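Local coordinates for TT1696 protein (Thermus thermophilus, PDB 1UFB) that is of unknown function but belongs to the all-helical HEPN family, forms a two-chain assembly here and may bind DNA, at residues G25-A30 against L107-A112; A37-L42 against L59-D64; V76-V81 against L113-K118; Y86-T89 against D93-P96. All coordinates share one frame; numbering follows the deposited sequence.

Contact 1: residues G25-A30 against L107-A112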
loop_
_atom_site.group_PDB
_atom_site.type_symbol
_atom_site.label_atom_id
_atom_site.label_comp_id
_atom_site.label_asym_id
_atom_site.label_seq_id
_atom_site.Cartn_x
_atom_site.Cartn_y
_atom_site.Cartn_z
ATOM N N GLY A 25 -4.707 15.018 3.981
ATOM C CA GLY A 25 -3.850 15.122 5.165
ATOM C C GLY A 25 -3.210 13.779 5.578
ATOM O O GLY A 25 -2.622 13.648 6.682
ATOM N N ASP A 26 -3.269 12.775 4.679
ATOM C CA ASP A 26 -2.725 11.409 5.024
ATOM C C ASP A 26 -1.319 11.336 4.407
ATOM O O ASP A 26 -1.107 10.708 3.382
ATOM C CB ASP A 26 -3.656 10.319 4.444
ATOM C CG ASP A 26 -5.016 10.273 5.125
ATOM O OD1 ASP A 26 -5.159 10.828 6.252
ATOM O OD2 ASP A 26 -5.940 9.677 4.541
ATOM N N TYR A 27 -0.359 12.000 5.090
ATOM C CA TYR A 27 1.006 12.152 4.596
ATOM C C TYR A 27 1.804 10.873 4.392
ATOM O O TYR A 27 2.422 10.712 3.351
ATOM C CB TYR A 27 1.778 13.185 5.499
ATOM C CG TYR A 27 0.983 14.504 5.622
ATOM C CD1 TYR A 27 0.793 15.158 6.860
ATOM C CD2 TYR A 27 0.393 15.072 4.484
ATOM C CE1 TYR A 27 -0.002 16.405 6.925
ATOM C CE2 TYR A 27 -0.372 16.245 4.540
ATOM C CZ TYR A 27 -0.570 16.911 5.730
ATOM O OH TYR A 27 -1.327 18.093 5.612
ATOM N N ALA A 28 1.781 9.996 5.376
ATOM C CA ALA A 28 2.473 8.748 5.267
ATOM C C ALA A 28 1.869 7.987 4.058
ATOM O O ALA A 28 2.610 7.395 3.236
ATOM C CB ALA A 28 2.298 7.952 6.548
ATOM N N TRP A 29 0.555 7.935 3.975
ATOM C CA TRP A 29 -0.049 7.217 2.831
ATOM C C TRP A 29 0.347 7.869 1.521
ATOM O O TRP A 29 0.512 7.178 0.519
ATOM C CB TRP A 29 -1.602 7.171 2.964
ATOM C CG TRP A 29 -2.005 5.954 3.765
ATOM C CD1 TRP A 29 -2.293 5.906 5.099
ATOM C CD2 TRP A 29 -2.128 4.608 3.272
ATOM N NE1 TRP A 29 -2.604 4.599 5.482
ATOM C CE2 TRP A 29 -2.507 3.782 4.377
ATOM C CE3 TRP A 29 -1.974 4.023 2.016
ATOM C CZ2 TRP A 29 -2.732 2.379 4.247
ATOM C CZ3 TRP A 29 -2.205 2.625 1.884
ATOM C CH2 TRP A 29 -2.577 1.827 3.008
ATOM N N ALA A 30 0.458 9.220 1.499
ATOM C CA ALA A 30 0.875 9.914 0.287
ATOM C C ALA A 30 2.306 9.485 -0.087
ATOM O O ALA A 30 2.649 9.335 -1.273
ATOM C CB ALA A 30 0.852 11.503 0.506
ATOM N N LEU A 107 5.390 18.450 4.178
ATOM C CA LEU A 107 6.524 18.806 3.332
ATOM C C LEU A 107 7.219 17.538 2.816
ATOM O O LEU A 107 7.720 17.513 1.679
ATOM C CB LEU A 107 7.567 19.699 4.070
ATOM C CG LEU A 107 6.991 21.082 4.469
ATOM C CD1 LEU A 107 8.034 21.842 5.406
ATOM C CD2 LEU A 107 6.730 21.926 3.192
ATOM N N GLU A 108 7.330 16.544 3.683
ATOM C CA GLU A 108 7.937 15.263 3.245
ATOM C C GLU A 108 7.169 14.617 2.080
ATOM O O GLU A 108 7.758 14.081 1.120
ATOM C CB GLU A 108 7.852 14.256 4.320
ATOM C CG GLU A 108 8.989 14.227 5.199
ATOM C CD GLU A 108 8.846 12.999 6.035
ATOM O OE1 GLU A 108 8.019 13.114 6.943
ATOM O OE2 GLU A 108 9.519 11.927 5.744
ATOM N N ALA A 109 5.856 14.584 2.228
ATOM C CA ALA A 109 4.998 14.004 1.201
ATOM C C ALA A 109 5.039 14.852 -0.046
ATOM O O ALA A 109 4.988 14.314 -1.161
ATOM C CB ALA A 109 3.501 13.888 1.751
ATOM N N GLU A 110 5.099 16.212 0.061
ATOM C CA GLU A 110 5.200 16.959 -1.237
ATOM C C GLU A 110 6.520 16.662 -1.922
ATOM O O GLU A 110 6.607 16.508 -3.156
ATOM C CB GLU A 110 4.979 18.519 -1.067
ATOM C CG GLU A 110 3.582 18.795 -0.503
ATOM C CD GLU A 110 3.185 20.278 -0.470
ATOM O OE1 GLU A 110 4.018 21.095 -0.879
ATOM O OE2 GLU A 110 2.047 20.567 -0.033
ATOM N N GLU A 111 7.574 16.552 -1.123
ATOM C CA GLU A 111 8.865 16.199 -1.693
ATOM C C GLU A 111 8.752 14.779 -2.323
ATOM O O GLU A 111 9.240 14.522 -3.444
ATOM C CB GLU A 111 9.948 16.186 -0.615
ATOM C CG GLU A 111 11.244 15.610 -1.179
ATOM C CD GLU A 111 12.266 15.506 -0.085
ATOM O OE1 GLU A 111 12.171 14.576 0.794
ATOM O OE2 GLU A 111 13.148 16.406 -0.122
ATOM N N ALA A 112 8.040 13.876 -1.634
ATOM C CA ALA A 112 7.879 12.511 -2.172
ATOM C C ALA A 112 7.179 12.562 -3.535
ATOM O O ALA A 112 7.596 11.865 -4.483
ATOM C CB ALA A 112 7.122 11.645 -1.148
#
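Y27 and A30, one helical turn apart at the start of helix 27-48, close on A109 of helix 106-126. Before them, G25 ends the preceding helix in a Schellman motif; its positive phi would jam a side chain against the carbonyl O of the residue before, so glycine suits the place. D26 takes the N-cap position without a capping bond from its side chain, whose OD2 instead bonds H17 of the second subunit. Y27 brings the backbones to their nearest point, 5.6 Å between its CA and that of A109. Its CB lies 4.2 Å from A109 CB, and its backbone O is 3.7 Å from the same methyl carbon. With CG anti to the carbonyl carbon (chi1 -52°), the ring swings back along its own chain, where G25 O sits 3.6 Å above the ring plane, over its centre. W29 leaves A109 aside and bonds N14 of the second subunit through NE1. A30 then sets CB against A109 CB at 3.8 Å, the two methyls meeting tip to tip. C31 and, from helix 4-24, L22 also pack on A109. Because the touching atoms are a methylene, two methyls and one carbonyl O, the contact rests on close fit without directional bonds: alanine at A30 and A109 lets the two helices come this near, while the bulky Y27 ring turns toward G25 O, leaving CB to touch A109.

Contact 2: residues A37-L42 against L59-D64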
loop_
_atom_site.group_PDB
_atom_site.type_symbol
_atom_site.label_atom_id
_atom_site.label_comp_id
_atom_site.label_asym_id
_atom_site.label_seq_id
_atom_site.Cartn_x
_atom_site.Cartn_y
_atom_site.Cartn_z
ATOM N N ALA A 37 4.009 4.866 -7.143
ATOM C CA ALA A 37 3.992 5.460 -8.501
ATOM C C ALA A 37 5.344 5.203 -9.142
ATOM O O ALA A 37 5.415 4.754 -10.295
ATOM C CB ALA A 37 3.755 6.966 -8.434
ATOM N N ALA A 38 6.416 5.484 -8.393
ATOM C CA ALA A 38 7.755 5.282 -8.958
ATOM C C ALA A 38 8.030 3.828 -9.334
ATOM O O ALA A 38 8.591 3.507 -10.394
ATOM C CB ALA A 38 8.852 5.771 -7.966
ATOM N N GLU A 39 7.619 2.931 -8.449
ATOM C CA GLU A 39 7.821 1.515 -8.651
ATOM C C GLU A 39 7.088 1.031 -9.933
ATOM O O GLU A 39 7.644 0.304 -10.806
ATOM C CB GLU A 39 7.248 0.786 -7.374
ATOM C CG GLU A 39 7.624 -0.740 -7.363
ATOM C CD GLU A 39 6.841 -1.540 -6.324
ATOM O OE1 GLU A 39 6.961 -1.265 -5.131
ATOM O OE2 GLU A 39 6.121 -2.476 -6.717
ATOM N N ALA A 40 5.801 1.352 -10.008
ATOM C CA ALA A 40 4.964 0.916 -11.164
ATOM C C ALA A 40 5.529 1.517 -12.512
ATOM O O ALA A 40 5.597 0.799 -13.564
ATOM C CB ALA A 40 3.460 1.362 -10.932
ATOM N N ALA A 41 5.956 2.769 -12.448
ATOM C CA ALA A 41 6.499 3.426 -13.667
ATOM C C ALA A 41 7.742 2.701 -14.111
ATOM O O ALA A 41 7.880 2.403 -15.326
ATOM C CB ALA A 41 6.838 4.888 -13.402
ATOM N N LEU A 42 8.665 2.391 -13.165
ATOM C CA LEU A 42 9.871 1.692 -13.564
ATOM C C LEU A 42 9.571 0.279 -14.016
ATOM O O LEU A 42 10.188 -0.190 -14.931
ATOM C CB LEU A 42 10.942 1.718 -12.457
ATOM C CG LEU A 42 11.526 3.126 -12.259
ATOM C CD1 LEU A 42 12.393 3.217 -11.066
ATOM C CD2 LEU A 42 12.388 3.472 -13.525
ATOM N N LEU A 59 15.837 1.733 -6.302
ATOM C CA LEU A 59 17.302 1.683 -6.571
ATOM C C LEU A 59 17.607 0.469 -7.464
ATOM O O LEU A 59 18.371 0.585 -8.447
ATOM C CB LEU A 59 18.113 1.521 -5.280
ATOM C CG LEU A 59 18.611 2.766 -4.542
ATOM C CD1 LEU A 59 19.573 2.332 -3.392
ATOM C CD2 LEU A 59 19.435 3.659 -5.573
ATOM N N ASP A 60 17.098 -0.711 -7.117
ATOM C CA ASP A 60 17.373 -1.874 -7.995
ATOM C C ASP A 60 16.689 -1.675 -9.377
ATOM O O ASP A 60 17.216 -2.092 -10.403
ATOM C CB ASP A 60 16.799 -3.181 -7.453
ATOM C CG ASP A 60 17.606 -3.769 -6.287
ATOM O OD1 ASP A 60 18.766 -4.108 -6.466
ATOM O OD2 ASP A 60 17.063 -3.922 -5.192
ATOM N N LEU A 61 15.471 -1.112 -9.361
ATOM C CA LEU A 61 14.708 -0.897 -10.583
ATOM C C LEU A 61 15.466 -0.025 -11.593
ATOM O O LEU A 61 15.401 -0.279 -12.819
ATOM C CB LEU A 61 13.317 -0.286 -10.248
ATOM C CG LEU A 61 12.435 -1.396 -9.603
ATOM C CD1 LEU A 61 11.072 -0.801 -9.133
ATOM C CD2 LEU A 61 12.180 -2.516 -10.587
ATOM N N LEU A 62 16.175 0.970 -11.066
ATOM C CA LEU A 62 16.975 1.860 -11.882
ATOM C C LEU A 62 18.284 1.196 -12.302
ATOM O O LEU A 62 18.767 1.444 -13.376
ATOM C CB LEU A 62 17.350 3.104 -11.100
ATOM C CG LEU A 62 16.241 4.162 -10.927
ATOM C CD1 LEU A 62 16.709 5.253 -9.939
ATOM C CD2 LEU A 62 15.910 4.773 -12.260
ATOM N N ALA A 63 18.881 0.409 -11.413
ATOM C CA ALA A 63 20.172 -0.257 -11.690
ATOM C C ALA A 63 20.084 -1.347 -12.706
ATOM O O ALA A 63 21.075 -1.643 -13.387
ATOM C CB ALA A 63 20.764 -0.861 -10.375
ATOM N N ASP A 64 18.928 -1.972 -12.808
ATOM C CA ASP A 64 18.760 -3.091 -13.719
ATOM C C ASP A 64 18.331 -2.680 -15.136
ATOM O O ASP A 64 18.099 -3.533 -15.974
ATOM C CB ASP A 64 17.713 -4.071 -13.142
ATOM C CG ASP A 64 18.155 -4.719 -11.793
ATOM O OD1 ASP A 64 19.368 -4.672 -11.419
ATOM O OD2 ASP A 64 17.264 -5.286 -11.095
#
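L42 and L61 cross obliquely, each with CB directed at the other helix, and carry most of the contact. L42 CD1 lies 3.7 Å from L61 CB, while the two CB atoms are 3.8 Å apart, so the branch of L42 rests on the root of L61. In L42 the CG stands anti to the carbonyl carbon (chi1 -70°), which leaves CD2 to reach L62, meeting L62 CD2 at 4.0 Å. L62 arrives from one side with its branched end. The helices, 27-48 and 58-63, run nearly parallel, 23° between the short segments with axes 10.0 Å apart, so the chain linking them must double back; helix 58-63 is thus a short cover laid on a long helix of the HEPN bundle. E39 also meets L61 at a slant, its CG 3.9 Å from L61 CD1, with E39 O close to the same methyl. Beyond CG the extended chain carries a buried carboxylate to polar partners: OE1 bonds H56 and Q35, OE2 pairs with K43 and bonds Y91 of the second subunit. Glutamate suits this place by joining an aliphatic stem to a charged tip. I119 and V123 of helix 106-126 also cover L42, and A53 covers L61.

Contact 3: residues V76-V81 against L113-K118; sequences VEAAKV and LDLAQK
L115 spreads its two methyls over helix 73-83, one for each of the residues it meets there. CD2 lies against A78 CB at 3.7 Å, and the small alanine lets the backbones approach to 5.5 Å between the CA atoms of A78 and L115. CD1 reaches V81, 3.5 Å from V81 CG1 and 3.6 Å from V81 CB. That methyl of V81 is anti to its own backbone nitrogen (chi1 175°), and the two side chains cross at about a right angle. Replacing L115 with an alanine would probably leave V81 CG1 without its partner and open a gap over A78. The packing is tight on this line, where A78 is buried, and slackens outward: V81 and L115 remain partly exposed, and K118, though aimed at 76-81, makes no close contact there but packs on L75. Its NZ makes a long, weak ion pair with D74; lysine suits this place, its aliphatic chain packing while its charge stays at the surface. A79 packs on L59 and L62, and L113 on L15 and L22, so that the L115 contact links helix 73-83, with helix 58-63 on it, to helix 106-126, with helix 4-24 on it.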
loop_
_atom_site.group_PDB
_atom_site.type_symbol
_atom_site.label_atom_id
_atom_site.label_comp_id
_atom_site.label_asym_id
_atom_site.label_seq_id
_atom_site.Cartn_x
_atom_site.Cartn_y
_atom_site.Cartn_z
ATOM N N VAL A 76 18.982 8.512 -8.690
ATOM C CA VAL A 76 19.491 7.545 -7.721
ATOM C C VAL A 76 19.218 8.126 -6.333
ATOM O O VAL A 76 18.771 7.430 -5.419
ATOM C CB VAL A 76 21.051 7.298 -7.918
ATOM C CG1 VAL A 76 21.566 6.355 -6.865
ATOM C CG2 VAL A 76 21.324 6.703 -9.290
ATOM N N GLU A 77 19.452 9.423 -6.166
ATOM C CA GLU A 77 19.184 10.002 -4.853
ATOM C C GLU A 77 17.677 9.981 -4.579
ATOM O O GLU A 77 17.286 9.690 -3.460
ATOM C CB GLU A 77 19.784 11.412 -4.726
ATOM C CG GLU A 77 21.378 11.345 -4.660
ATOM C CD GLU A 77 21.960 10.235 -3.661
ATOM O OE1 GLU A 77 21.793 10.332 -2.393
ATOM O OE2 GLU A 77 22.590 9.237 -4.156
ATOM N N ALA A 78 16.843 10.274 -5.586
ATOM C CA ALA A 78 15.387 10.210 -5.369
ATOM C C ALA A 78 14.988 8.762 -4.933
ATOM O O ALA A 78 14.103 8.565 -4.078
ATOM C CB ALA A 78 14.633 10.557 -6.687
ATOM N N ALA A 79 15.573 7.767 -5.619
ATOM C CA ALA A 79 15.291 6.358 -5.333
ATOM C C ALA A 79 15.588 6.059 -3.859
ATOM O O ALA A 79 14.802 5.458 -3.184
ATOM C CB ALA A 79 16.163 5.434 -6.214
ATOM N N LYS A 80 16.727 6.502 -3.345
ATOM C CA LYS A 80 17.056 6.208 -1.966
ATOM C C LYS A 80 16.049 6.786 -1.004
ATOM O O LYS A 80 15.777 6.201 0.019
ATOM C CB LYS A 80 18.433 6.792 -1.574
ATOM C CG LYS A 80 19.609 6.307 -2.374
ATOM C CD LYS A 80 20.933 6.959 -1.844
ATOM C CE LYS A 80 22.119 6.495 -2.698
ATOM N NZ LYS A 80 21.629 6.347 -4.111
ATOM N N VAL A 81 15.542 7.968 -1.314
ATOM C CA VAL A 81 14.539 8.580 -0.440
ATOM C C VAL A 81 13.200 7.772 -0.542
ATOM O O VAL A 81 12.617 7.362 0.450
ATOM C CB VAL A 81 14.309 9.989 -0.867
ATOM C CG1 VAL A 81 13.142 10.658 -0.026
ATOM C CG2 VAL A 81 15.683 10.783 -0.706
ATOM N N LEU A 113 6.126 13.385 -3.653
ATOM C CA LEU A 113 5.456 13.545 -4.961
ATOM C C LEU A 113 6.434 14.104 -5.983
ATOM O O LEU A 113 6.458 13.664 -7.116
ATOM C CB LEU A 113 4.243 14.494 -4.888
ATOM C CG LEU A 113 2.986 13.979 -4.183
ATOM C CD1 LEU A 113 2.089 15.145 -3.807
ATOM C CD2 LEU A 113 2.226 13.091 -5.095
ATOM N N ASP A 114 7.270 15.055 -5.576
ATOM C CA ASP A 114 8.235 15.638 -6.500
ATOM C C ASP A 114 9.187 14.581 -7.043
ATOM O O ASP A 114 9.498 14.548 -8.264
ATOM C CB ASP A 114 9.098 16.702 -5.788
ATOM C CG ASP A 114 8.330 17.983 -5.474
ATOM O OD1 ASP A 114 7.256 18.214 -6.072
ATOM O OD2 ASP A 114 8.823 18.756 -4.632
ATOM N N LEU A 115 9.678 13.739 -6.142
ATOM C CA LEU A 115 10.641 12.694 -6.524
ATOM C C LEU A 115 9.978 11.644 -7.439
ATOM O O LEU A 115 10.571 11.189 -8.424
ATOM C CB LEU A 115 11.246 12.045 -5.239
ATOM C CG LEU A 115 12.020 13.028 -4.329
ATOM C CD1 LEU A 115 12.544 12.304 -3.067
ATOM C CD2 LEU A 115 13.194 13.607 -5.128
ATOM N N ALA A 116 8.755 11.272 -7.116
ATOM C CA ALA A 116 8.061 10.300 -7.937
ATOM C C ALA A 116 7.780 10.885 -9.311
ATOM O O ALA A 116 7.908 10.174 -10.351
ATOM C CB ALA A 116 6.743 9.847 -7.265
ATOM N N GLN A 117 7.431 12.175 -9.343
ATOM C CA GLN A 117 7.186 12.808 -10.654
ATOM C C GLN A 117 8.456 12.788 -11.517
ATOM O O GLN A 117 8.404 12.557 -12.737
ATOM C CB GLN A 117 6.668 14.261 -10.451
ATOM C CG GLN A 117 6.606 15.012 -11.711
ATOM C CD GLN A 117 5.726 14.301 -12.756
ATOM O OE1 GLN A 117 4.717 13.660 -12.428
ATOM N NE2 GLN A 117 6.102 14.437 -14.013
ATOM N N LYS A 118 9.611 13.017 -10.907
ATOM C CA LYS A 118 10.883 12.930 -11.681
ATOM C C LYS A 118 11.064 11.540 -12.283
ATOM O O LYS A 118 11.486 11.370 -13.463
ATOM C CB LYS A 118 12.084 13.178 -10.769
ATOM C CG LYS A 118 12.200 14.541 -10.215
ATOM C CD LYS A 118 13.560 14.633 -9.544
ATOM C CE LYS A 118 13.658 15.880 -8.660
ATOM N NZ LYS A 118 15.050 15.931 -8.007
#

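Contact 4: residues Y86-T89 against D93-P96; sequences YIPT and DAHP
Backbone folding brings P88 and A94 to 5.1 Å between their CA atoms: 86-89 has helical phi and psi without the regular bonds, 93-94 ends a 3-10 segment, and H95 then stretches out. A94 directs its methyl at the proline, CB lying 3.6 Å from P88 CA and 3.7 Å from P88 CB, with P88 CG a little further off. Proline suits this spot because its ring offers a rigid apolar surface, and alanine because at this short CA-CA distance its methyl already reaches CA and CB of the proline. H95 supplies the polar half. Its CG stands anti to the carbonyl carbon (chi1 -50°), which brings the NE2 edge of the imidazole to the carbonyl of P88, and NE2 donates to P88 O at 2.8 Å with an N-H...O angle of 163°. The oxygen lies at the ring edge, in the imidazole plane, whereas seen from the carbonyl the donor is tilted 35° out of its plane. The sequence from R90, just after the first segment, to H95 in the second fits the R-X4-6-H signature of HEPN ribonucleases; whether this protein has such an activity is not established. A leucine in place of H95 is likely to leave P88 O without this donor and to lose the stack of the imidazole on H103. The loop also meets its surroundings: Y86 O bonds R90, the Y86 ring stacks on H56 and makes a cation-pi contact with R90, and the backbone O of H95 bonds R3 of the second subunit.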
loop_
_atom_site.group_PDB
_atom_site.type_symbol
_atom_site.label_atom_id
_atom_site.label_comp_id
_atom_site.label_asym_id
_atom_site.label_seq_id
_atom_site.Cartn_x
_atom_site.Cartn_y
_atom_site.Cartn_z
ATOM N N TYR A 86 8.298 2.431 1.366
ATOM C CA TYR A 86 7.498 1.254 1.082
ATOM C C TYR A 86 6.941 0.604 2.384
ATOM O O TYR A 86 5.742 0.371 2.526
ATOM C CB TYR A 86 8.308 0.252 0.233
ATOM C CG TYR A 86 7.561 -1.038 0.012
ATOM C CD1 TYR A 86 6.382 -1.076 -0.766
ATOM C CD2 TYR A 86 7.955 -2.208 0.722
ATOM C CE1 TYR A 86 5.585 -2.305 -0.821
ATOM C CE2 TYR A 86 7.206 -3.359 0.691
ATOM C CZ TYR A 86 6.039 -3.415 -0.073
ATOM O OH TYR A 86 5.418 -4.626 -0.089
ATOM N N ILE A 87 7.804 0.360 3.355
ATOM C CA ILE A 87 7.357 -0.254 4.583
ATOM C C ILE A 87 7.101 0.697 5.798
ATOM O O ILE A 87 6.031 0.632 6.405
ATOM C CB ILE A 87 8.344 -1.466 4.996
ATOM C CG1 ILE A 87 7.843 -2.764 4.291
ATOM C CG2 ILE A 87 8.296 -1.736 6.562
ATOM C CD1 ILE A 87 8.880 -3.982 4.181
ATOM N N PRO A 88 8.046 1.613 6.123
ATOM C CA PRO A 88 7.894 2.532 7.273
ATOM C C PRO A 88 6.684 3.425 7.306
ATOM O O PRO A 88 6.241 3.843 8.364
ATOM C CB PRO A 88 9.240 3.321 7.292
ATOM C CG PRO A 88 10.256 2.226 6.729
ATOM C CD PRO A 88 9.389 1.739 5.517
ATOM N N THR A 89 6.112 3.712 6.159
ATOM C CA THR A 89 4.919 4.541 6.131
ATOM C C THR A 89 3.677 3.831 6.650
ATOM O O THR A 89 2.686 4.459 6.933
ATOM C CB THR A 89 4.638 4.975 4.701
ATOM O OG1 THR A 89 4.743 3.817 3.817
ATOM C CG2 THR A 89 5.686 6.009 4.264
ATOM N N ASP A 93 6.250 -0.899 13.804
ATOM C CA ASP A 93 7.569 -1.377 14.234
ATOM C C ASP A 93 8.757 -0.815 13.409
ATOM O O ASP A 93 9.896 -1.117 13.686
ATOM C CB ASP A 93 7.594 -2.904 14.279
ATOM C CG ASP A 93 7.219 -3.564 12.924
ATOM O OD1 ASP A 93 6.645 -2.929 11.987
ATOM O OD2 ASP A 93 7.490 -4.747 12.805
ATOM N N ALA A 94 8.504 0.020 12.410
ATOM C CA ALA A 94 9.623 0.669 11.666
ATOM C C ALA A 94 10.028 1.951 12.434
ATOM O O ALA A 94 10.941 2.654 12.032
ATOM C CB ALA A 94 9.193 1.088 10.291
ATOM N N HIS A 95 9.310 2.287 13.504
ATOM C CA HIS A 95 9.647 3.505 14.268
ATOM C C HIS A 95 9.662 3.228 15.755
ATOM O O HIS A 95 9.027 2.285 16.217
ATOM C CB HIS A 95 8.669 4.605 13.976
ATOM C CG HIS A 95 8.459 4.827 12.513
ATOM N ND1 HIS A 95 9.212 5.713 11.779
ATOM C CD2 HIS A 95 7.566 4.284 11.651
ATOM C CE1 HIS A 95 8.787 5.720 10.526
ATOM N NE2 HIS A 95 7.794 4.857 10.423
ATOM N N PRO A 96 10.413 4.041 16.529
ATOM C CA PRO A 96 10.469 3.801 17.974
ATOM C C PRO A 96 9.156 3.775 18.680
ATOM O O PRO A 96 8.923 2.964 19.556
ATOM C CB PRO A 96 11.358 4.937 18.483
ATOM C CG PRO A 96 12.388 5.064 17.347
ATOM C CD PRO A 96 11.486 4.956 16.091
#

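Contacts 1, 2 and 3 pin together the helical bundle, while contact 4 closes a surface loop between helices 73-83 and 106-126. Contacts 1 and 2 share helix 27-48 but lie on opposite sides of the chain's centre, centres about 20 Å apart; contacts 1 and 3 share helix 106-126, with centres about 13 Å apart. Contact 3 touches contact 2 through L59 and L62, their centres about 10 Å apart. Along the chain, contact 2 is nested inside contact 1 and closes before contact 3 opens, contacts 1 and 3 interlock, and contact 4 lies inside both. Contacts 1 and 3 bridge 77 and 32 residues; contacts 1, 2 and 4 have residues reaching the second subunit.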